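Local coordinates for putative tetR-family transcriptional regulatory protein (Streptomyces coelicolor, PDB 2DG8) that probably regulates transcription as a dimeric TetR-family protein that binds DNA through an N-terminal helix-turn-helix domain, at residues R10-I22 with H49-R63. Numbering follows the deposited sequence.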
loop_
_atom_site.group_PDB
_atom_site.type_symbol
_atom_site.label_atom_id
_atom_site.label_comp_id
_atom_site.label_asym_id
_atom_site.label_seq_id
_atom_site.Cartn_x
_atom_site.Cartn_y
_atom_site.Cartn_z
ATOM N N ARG A 10 -5.703 16.100 -26.850
ATOM C CA ARG A 10 -6.153 14.733 -27.090
ATOM C C ARG A 10 -5.254 13.732 -26.372
ATOM O O ARG A 10 -5.720 12.707 -25.872
ATOM C CB ARG A 10 -6.180 14.432 -28.590
ATOM C CG ARG A 10 -6.609 13.009 -28.916
ATOM C CD ARG A 10 -6.765 12.785 -30.418
ATOM N NE ARG A 10 -8.030 13.285 -30.953
ATOM C CZ ARG A 10 -8.376 13.194 -32.234
ATOM N NH1 ARG A 10 -9.543 13.668 -32.644
ATOM N NH2 ARG A 10 -7.551 12.630 -33.108
ATOM N N ARG A 11 -3.963 14.034 -26.318
ATOM C CA ARG A 11 -3.015 13.158 -25.654
ATOM C C ARG A 11 -3.328 13.142 -24.160
ATOM O O ARG A 11 -3.374 12.078 -23.544
ATOM C CB ARG A 11 -1.585 13.642 -25.907
ATOM C CG ARG A 11 -0.523 12.566 -25.723
ATOM C CD ARG A 11 0.796 12.979 -26.364
ATOM N NE ARG A 11 1.796 11.912 -26.335
ATOM C CZ ARG A 11 2.453 11.535 -25.241
ATOM N NH1 ARG A 11 3.338 10.548 -25.303
ATOM N NH2 ARG A 11 2.236 12.161 -24.089
ATOM N N GLU A 12 -3.555 14.324 -23.588
ATOM C CA GLU A 12 -3.880 14.454 -22.168
ATOM C C GLU A 12 -5.157 13.680 -21.852
ATOM O O GLU A 12 -5.277 13.049 -20.799
ATOM C CB GLU A 12 -4.099 15.928 -21.790
ATOM C CG GLU A 12 -2.916 16.864 -22.061
ATOM C CD GLU A 12 -3.161 18.284 -21.544
ATOM O OE1 GLU A 12 -2.256 19.135 -21.679
ATOM O OE2 GLU A 12 -4.256 18.550 -21.002
ATOM N N ARG A 13 -6.118 13.740 -22.768
ATOM C CA ARG A 13 -7.386 13.054 -22.565
ATOM C C ARG A 13 -7.174 11.552 -22.555
ATOM O O ARG A 13 -7.864 10.820 -21.844
ATOM C CB ARG A 13 -8.381 13.428 -23.663
ATOM C CG ARG A 13 -9.793 13.651 -23.151
ATOM C CD ARG A 13 -10.718 14.060 -24.283
ATOM N NE ARG A 13 -10.183 15.201 -25.019
ATOM C CZ ARG A 13 -10.036 15.229 -26.339
ATOM N NH1 ARG A 13 -9.542 16.307 -26.934
ATOM N NH2 ARG A 13 -10.382 14.173 -27.065
ATOM N N ILE A 14 -6.218 11.090 -23.347
ATOM C CA ILE A 14 -5.943 9.668 -23.399
ATOM C C ILE A 14 -5.399 9.220 -22.049
ATOM O O ILE A 14 -5.808 8.181 -21.526
ATOM C CB ILE A 14 -4.942 9.334 -24.525
ATOM C CG1 ILE A 14 -5.634 9.519 -25.883
ATOM C CG2 ILE A 14 -4.433 7.900 -24.369
ATOM C CD1 ILE A 14 -4.713 9.429 -27.092
ATOM N N LEU A 15 -4.497 10.018 -21.480
ATOM C CA LEU A 15 -3.904 9.696 -20.186
ATOM C C LEU A 15 -4.960 9.634 -19.089
ATOM O O LEU A 15 -4.967 8.711 -18.271
ATOM C CB LEU A 15 -2.836 10.726 -19.824
ATOM C CG LEU A 15 -1.560 10.651 -20.672
ATOM C CD1 LEU A 15 -0.626 11.772 -20.282
ATOM C CD2 LEU A 15 -0.882 9.296 -20.476
ATOM N N ALA A 16 -5.862 10.610 -19.090
ATOM C CA ALA A 16 -6.930 10.663 -18.100
ATOM C C ALA A 16 -7.846 9.442 -18.201
ATOM O O ALA A 16 -8.204 8.845 -17.189
ATOM C CB ALA A 16 -7.743 11.943 -18.279
ATOM N N ALA A 17 -8.219 9.078 -19.425
ATOM C CA ALA A 17 -9.098 7.935 -19.659
ATOM C C ALA A 17 -8.425 6.648 -19.189
ATOM O O ALA A 17 -9.087 5.716 -18.714
ATOM C CB ALA A 17 -9.439 7.842 -21.143
ATOM N N THR A 18 -7.103 6.600 -19.331
ATOM C CA THR A 18 -6.332 5.441 -18.902
ATOM C C THR A 18 -6.428 5.311 -17.374
ATOM O O THR A 18 -6.595 4.217 -16.836
ATOM C CB THR A 18 -4.849 5.584 -19.304
ATOM O OG1 THR A 18 -4.755 5.833 -20.713
ATOM C CG2 THR A 18 -4.078 4.302 -18.976
ATOM N N LEU A 19 -6.327 6.446 -16.694
ATOM C CA LEU A 19 -6.413 6.507 -15.234
ATOM C C LEU A 19 -7.824 6.112 -14.794
ATOM O O LEU A 19 -7.984 5.319 -13.873
ATOM C CB LEU A 19 -6.071 7.927 -14.759
ATOM C CG LEU A 19 -4.772 8.177 -13.977
ATOM C CD1 LEU A 19 -3.755 7.058 -14.155
ATOM C CD2 LEU A 19 -4.211 9.514 -14.421
ATOM N N ASP A 20 -8.839 6.666 -15.456
ATOM C CA ASP A 20 -10.229 6.336 -15.154
ATOM C C ASP A 20 -10.400 4.817 -15.271
ATOM O O ASP A 20 -10.931 4.169 -14.371
ATOM C CB ASP A 20 -11.184 7.004 -16.158
ATOM C CG ASP A 20 -11.305 8.508 -15.962
ATOM O OD1 ASP A 20 -11.870 9.169 -16.863
ATOM O OD2 ASP A 20 -10.853 9.031 -14.918
ATOM N N LEU A 21 -9.954 4.266 -16.400
ATOM C CA LEU A 21 -10.051 2.835 -16.665
ATOM C C LEU A 21 -9.399 1.997 -15.565
ATOM O O LEU A 21 -10.020 1.082 -15.030
ATOM C CB LEU A 21 -9.414 2.517 -18.028
ATOM C CG LEU A 21 -9.446 1.085 -18.584
ATOM C CD1 LEU A 21 -8.500 0.190 -17.793
ATOM C CD2 LEU A 21 -10.874 0.545 -18.531
ATOM N N ILE A 22 -8.151 2.303 -15.223
ATOM C CA ILE A 22 -7.459 1.543 -14.184
ATOM C C ILE A 22 -8.206 1.637 -12.850
ATOM O O ILE A 22 -8.427 0.626 -12.177
ATOM C CB ILE A 22 -5.995 2.041 -14.002
ATOM C CG1 ILE A 22 -5.183 1.733 -15.265
ATOM C CG2 ILE A 22 -5.341 1.366 -12.792
ATOM C CD1 ILE A 22 -3.767 2.280 -15.229
ATOM N N HIS A 49 0.190 8.659 -30.548
ATOM C CA HIS A 49 0.786 9.368 -29.417
ATOM C C HIS A 49 1.670 8.554 -28.490
ATOM O O HIS A 49 2.511 9.115 -27.797
ATOM C CB HIS A 49 -0.324 9.997 -28.569
ATOM C CG HIS A 49 -1.081 11.074 -29.270
ATOM N ND1 HIS A 49 -0.577 12.346 -29.440
ATOM C CD2 HIS A 49 -2.296 11.067 -29.870
ATOM C CE1 HIS A 49 -1.450 13.077 -30.112
ATOM N NE2 HIS A 49 -2.501 12.324 -30.387
ATOM N N PHE A 50 1.481 7.242 -28.468
ATOM C CA PHE A 50 2.256 6.403 -27.564
ATOM C C PHE A 50 2.946 5.232 -28.247
ATOM O O PHE A 50 2.344 4.530 -29.064
ATOM C CB PHE A 50 1.338 5.891 -26.447
ATOM C CG PHE A 50 0.737 6.985 -25.622
ATOM C CD1 PHE A 50 1.427 7.514 -24.534
ATOM C CD2 PHE A 50 -0.505 7.521 -25.952
ATOM C CE1 PHE A 50 0.891 8.563 -23.788
ATOM C CE2 PHE A 50 -1.050 8.572 -25.210
ATOM C CZ PHE A 50 -0.346 9.093 -24.124
ATOM N N THR A 51 4.209 5.021 -27.892
ATOM C CA THR A 51 5.001 3.944 -28.477
ATOM C C THR A 51 4.504 2.569 -28.065
ATOM O O THR A 51 4.750 1.581 -28.753
ATOM C CB THR A 51 6.490 4.068 -28.079
ATOM O OG1 THR A 51 6.633 3.906 -26.660
ATOM C CG2 THR A 51 7.030 5.432 -28.483
ATOM N N GLY A 52 3.801 2.504 -26.942
ATOM C CA GLY A 52 3.296 1.232 -26.457
ATOM C C GLY A 52 2.616 1.413 -25.115
ATOM O O GLY A 52 2.579 2.526 -24.584
ATOM N N ILE A 53 2.105 0.322 -24.554
ATOM C CA ILE A 53 1.397 0.372 -23.280
ATOM C C ILE A 53 2.267 0.807 -22.105
ATOM O O ILE A 53 1.775 1.439 -21.166
ATOM C CB ILE A 53 0.749 -0.999 -22.945
ATOM C CG1 ILE A 53 -0.681 -0.789 -22.448
ATOM C CG2 ILE A 53 1.543 -1.724 -21.862
ATOM C CD1 ILE A 53 -1.666 -0.421 -23.549
ATOM N N GLU A 54 3.554 0.474 -22.158
ATOM C CA GLU A 54 4.457 0.839 -21.077
ATOM C C GLU A 54 4.612 2.348 -20.969
ATOM O O GLU A 54 4.484 2.904 -19.884
ATOM C CB GLU A 54 5.838 0.203 -21.260
ATOM C CG GLU A 54 6.722 0.408 -20.033
ATOM C CD GLU A 54 8.129 -0.129 -20.199
ATOM O OE1 GLU A 54 8.706 -0.597 -19.188
ATOM O OE2 GLU A 54 8.665 -0.076 -21.329
ATOM N N GLN A 55 4.898 3.016 -22.083
ATOM C CA GLN A 55 5.038 4.465 -22.037
ATOM C C GLN A 55 3.715 5.085 -21.583
ATOM O O GLN A 55 3.695 6.028 -20.796
ATOM C CB GLN A 55 5.403 5.024 -23.409
ATOM C CG GLN A 55 5.448 6.541 -23.418
ATOM C CD GLN A 55 5.676 7.101 -24.800
ATOM O OE1 GLN A 55 4.816 6.998 -25.679
ATOM N NE2 GLN A 55 6.846 7.689 -25.009
ATOM N N LEU A 56 2.615 4.550 -22.102
ATOM C CA LEU A 56 1.273 5.024 -21.759
ATOM C C LEU A 56 1.092 4.903 -20.240
ATOM O O LEU A 56 0.730 5.871 -19.568
ATOM C CB LEU A 56 0.233 4.170 -22.510
ATOM C CG LEU A 56 -1.258 4.522 -22.631
ATOM C CD1 LEU A 56 -2.034 3.762 -21.597
ATOM C CD2 LEU A 56 -1.488 6.039 -22.518
ATOM N N LEU A 57 1.367 3.719 -19.699
ATOM C CA LEU A 57 1.227 3.504 -18.261
ATOM C C LEU A 57 2.172 4.380 -17.448
ATOM O O LEU A 57 1.799 4.910 -16.396
ATOM C CB LEU A 57 1.461 2.035 -17.907
ATOM C CG LEU A 57 0.364 1.054 -18.333
ATOM C CD1 LEU A 57 0.698 -0.331 -17.827
ATOM C CD2 LEU A 57 -0.981 1.507 -17.782
ATOM N N ARG A 58 3.395 4.542 -17.933
ATOM C CA ARG A 58 4.363 5.366 -17.223
ATOM C C ARG A 58 3.899 6.814 -17.200
ATOM O O ARG A 58 3.981 7.478 -16.163
ATOM C CB ARG A 58 5.746 5.259 -17.875
ATOM C CG ARG A 58 6.356 3.853 -17.783
ATOM C CD ARG A 58 7.686 3.754 -18.521
ATOM N NE ARG A 58 8.783 4.385 -17.799
ATOM C CZ ARG A 58 9.357 3.871 -16.711
ATOM N NH1 ARG A 58 8.940 2.711 -16.217
ATOM N NH2 ARG A 58 10.352 4.519 -16.116
ATOM N N GLU A 59 3.394 7.301 -18.331
ATOM C CA GLU A 59 2.927 8.681 -18.393
ATOM C C GLU A 59 1.628 8.876 -17.618
ATOM O O GLU A 59 1.406 9.944 -17.054
ATOM C CB GLU A 59 2.744 9.138 -19.846
ATOM C CG GLU A 59 4.027 9.115 -20.664
ATOM C CD GLU A 59 3.982 10.042 -21.875
ATOM O OE1 GLU A 59 4.661 9.744 -22.880
ATOM O OE2 GLU A 59 3.283 11.075 -21.815
ATOM N N ALA A 60 0.776 7.850 -17.589
ATOM C CA ALA A 60 -0.489 7.932 -16.860
ATOM C C ALA A 60 -0.267 7.982 -15.349
ATOM O O ALA A 60 -0.814 8.839 -14.662
ATOM C CB ALA A 60 -1.383 6.749 -17.206
ATOM N N PHE A 61 0.529 7.051 -14.835
ATOM C CA PHE A 61 0.805 7.000 -13.404
ATOM C C PHE A 61 1.695 8.158 -12.977
ATOM O O PHE A 61 1.716 8.545 -11.801
ATOM C CB PHE A 61 1.447 5.663 -13.033
ATOM C CG PHE A 61 0.448 4.541 -12.850
ATOM C CD1 PHE A 61 0.554 3.368 -13.585
ATOM C CD2 PHE A 61 -0.578 4.649 -11.912
ATOM C CE1 PHE A 61 -0.344 2.314 -13.391
ATOM C CE2 PHE A 61 -1.483 3.605 -11.710
ATOM C CZ PHE A 61 -1.365 2.430 -12.450
ATOM N N GLY A 62 2.432 8.704 -13.936
ATOM C CA GLY A 62 3.287 9.836 -13.647
ATOM C C GLY A 62 2.381 11.034 -13.441
ATOM O O GLY A 62 2.647 11.882 -12.593
ATOM N N ARG A 63 1.305 11.106 -14.223
ATOM C CA ARG A 63 0.346 12.199 -14.092
ATOM C C ARG A 63 -0.366 12.108 -12.737
ATOM O O ARG A 63 -0.565 13.124 -12.063
ATOM C CB ARG A 63 -0.709 12.146 -15.200
ATOM C CG ARG A 63 -1.834 13.129 -14.959
ATOM C CD ARG A 63 -3.159 12.675 -15.547
ATOM N NE ARG A 63 -3.333 13.093 -16.932
ATOM C CZ ARG A 63 -4.382 13.786 -17.371
ATOM N NH1 ARG A 63 -5.351 14.138 -16.529
ATOM N NH2 ARG A 63 -4.459 14.134 -18.646
#
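Arg11 reaches from the first helix of the TetR-type DNA-binding domain to His49, Phe50 and Glu59, at the place where the recognition helix of the helix-turn-helix, probably 44-49, hands over to the long helix 53-77. Its CB lies over one face of the His49 imidazole, a CH-pi contact, and CG touches both His49 ND1 and Phe50 CZ. Arg11 CD then packs 3.4 Å from His49 ND1. With CG anti to the backbone N (chi1 -158°) and the chain extended as far as NE, the guanidinium arrives flat on Phe50 in an off-centre cation-pi stack, the planes 28° apart. Arg11 NH1 donates to His49 O at 3.0 Å, the carbonyl of the last residue of helix 44-49, and NE adds a weak bond to the same oxygen. End-on, Arg11 NH1 and NH2 grip the syn sides of Glu59 OE1 and OE2, which lie near the guanidinium plane, though the donors stand somewhat out of the carboxylate plane. Arginine suits this place because its planar cation can stack on a ring, pair with a carboxylate and donate to a carbonyl at once; a leucine here would probably leave the Glu59 carboxylate and His49 O without these donors and lose the flat stack on Phe50.

The other face of Phe50 is covered over its centre by Leu56 CD2. Farther along, the helices cross at -83°, and Leu15 enters as a knob among Leu56, Glu59, Ala60 and Arg63. Small Ala60 suits the close backbone approach, Leu15 CA to Ala60 CA 5.1 Å. Ile22 CD1 touches Phe61, whose ring also packs on helix 101-116, joining the DNA-binding domain to the C-terminal one. At Thr18, OG1 is tied back to Ile14 O, and Thr18 CG2 presses tightly on Leu56 CD1 at 3.4 Å.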